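Local coordinates for oxidoreductase, NAD-binding/iron-sulfur cluster-binding protein (Nitratireductor pacificus pht-3B, PDB 6ZY0) that catalyses reductive dehalogenation with a cobalamin cofactor and carries two [4Fe-4S] clusters that probably deliver electrons to it, at residues 377-382 and 522-527. The protein carries 1 engineered substitution. Sequence-based numbering, arbitrary orientation.
Sequences GRNAEA and DLPMSV
N379 makes the one hydrogen bond across this contact. Its ND2 gives a hydrogen to the backbone O of P524, 2.9 Å away. The bond is moderately bent (N-H...O angle 153°), in the carbonyl plane of P524 and close to the amide plane of N379. CG of N379 sits anti to its carbonyl carbon (chi1 -66°), which turns ND2 to P524 O. ND2 also bonds L373 O, so one amide nitrogen ties two loop carbonyls to helix 376-390.

Side-chain packing flanks this bond. CB of N379 packs on CG of M525 at 4.1 Å. CB of A380 lies 4.3 Å from CB of M525. The M525 side chain runs on from 377-382 to I383 of the same helix and to I397, Y422 and V424 of the sheet.

At the start of the helix, OG of S526 is 3.0 Å from N of G377, but the angle is too poor for a hydrogen bond. The backbone of S526 does bond that of P376.

With an alanine in place of N379, P524 O and L373 O would probably both lose this donor. Away from the cofactors, one buried amide and small apolar contacts thus help fasten the loop after strand 514-521 to helix 376-390.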
# COMPACT_ATOMS: atom_id res chain seq x y z
N GLY A 377 7.63 -4.47 -26.08
CA GLY A 377 8.56 -3.70 -25.27
C GLY A 377 8.00 -2.34 -24.91
O GLY A 377 8.15 -1.88 -23.77
N ARG A 378 7.34 -1.69 -25.87
CA ARG A 378 6.74 -0.38 -25.61
C ARG A 378 5.50 -0.52 -24.73
O ARG A 378 5.26 0.33 -23.87
CB ARG A 378 6.37 0.30 -26.93
CG ARG A 378 7.56 0.64 -27.80
CD ARG A 378 8.09 2.01 -27.48
NE ARG A 378 7.10 3.05 -27.77
CZ ARG A 378 7.31 4.34 -27.59
NH1 ARG A 378 8.48 4.76 -27.11
NH2 ARG A 378 6.36 5.22 -27.88
N ASN A 379 4.71 -1.58 -24.94
CA ASN A 379 3.54 -1.79 -24.10
C ASN A 379 3.94 -1.93 -22.64
O ASN A 379 3.30 -1.36 -21.75
CB ASN A 379 2.77 -3.02 -24.58
CG ASN A 379 2.16 -2.83 -25.96
OD1 ASN A 379 2.27 -1.75 -26.55
ND2 ASN A 379 1.55 -3.88 -26.48
N ALA A 380 5.02 -2.68 -22.37
CA ALA A 380 5.51 -2.82 -21.00
C ALA A 380 5.86 -1.47 -20.40
O ALA A 380 5.49 -1.17 -19.26
CB ALA A 380 6.73 -3.75 -20.98
N GLU A 381 6.57 -0.63 -21.16
CA GLU A 381 6.93 0.69 -20.66
C GLU A 381 5.69 1.53 -20.40
O GLU A 381 5.64 2.29 -19.42
CB GLU A 381 7.84 1.39 -21.67
CG GLU A 381 9.13 0.66 -21.94
CD GLU A 381 10.01 1.41 -22.93
OE1 GLU A 381 9.47 2.21 -23.72
OE2 GLU A 381 11.24 1.17 -22.92
N ALA A 382 4.67 1.41 -21.25
CA ALA A 382 3.46 2.19 -21.07
C ALA A 382 2.67 1.72 -19.86
O ALA A 382 2.15 2.55 -19.10
CB ALA A 382 2.59 2.11 -22.33
N ASP A 522 -4.35 -10.01 -21.29
CA ASP A 522 -3.81 -10.56 -22.53
C ASP A 522 -2.97 -9.56 -23.30
O ASP A 522 -2.34 -9.95 -24.30
CB ASP A 522 -4.95 -11.06 -23.43
CG ASP A 522 -5.71 -12.23 -22.83
OD1 ASP A 522 -5.06 -13.10 -22.20
OD2 ASP A 522 -6.95 -12.29 -23.00
N LEU A 523 -2.95 -8.29 -22.89
CA LEU A 523 -2.17 -7.28 -23.59
C LEU A 523 -0.71 -7.73 -23.71
O LEU A 523 -0.08 -8.03 -22.68
CB LEU A 523 -2.24 -5.93 -22.88
CG LEU A 523 -1.40 -4.86 -23.56
CD1 LEU A 523 -2.04 -4.44 -24.88
CD2 LEU A 523 -1.19 -3.65 -22.67
N PRO A 524 -0.16 -7.80 -24.91
CA PRO A 524 1.20 -8.33 -25.07
C PRO A 524 2.24 -7.36 -24.54
O PRO A 524 2.26 -6.18 -24.90
CB PRO A 524 1.34 -8.51 -26.59
CG PRO A 524 -0.08 -8.58 -27.09
CD PRO A 524 -0.85 -7.65 -26.21
N MET A 525 3.14 -7.88 -23.70
CA MET A 525 4.11 -7.05 -23.01
C MET A 525 5.38 -7.85 -22.82
O MET A 525 5.30 -9.04 -22.50
CB MET A 525 3.56 -6.65 -21.64
CG MET A 525 2.29 -5.85 -21.67
SD MET A 525 1.78 -5.60 -19.98
CE MET A 525 1.26 -7.27 -19.62
N SER A 526 6.53 -7.22 -23.01
CA SER A 526 7.79 -7.87 -22.64
C SER A 526 7.84 -8.09 -21.13
O SER A 526 7.54 -7.18 -20.35
CB SER A 526 8.97 -7.01 -23.07
OG SER A 526 8.89 -6.72 -24.46
N VAL A 527 8.21 -9.30 -20.71
CA VAL A 527 8.21 -9.64 -19.29
C VAL A 527 9.56 -9.29 -18.68
O VAL A 527 10.60 -9.32 -19.33
CB VAL A 527 7.88 -11.13 -19.06
CG1 VAL A 527 6.47 -11.43 -19.51
CG2 VAL A 527 8.89 -12.00 -19.76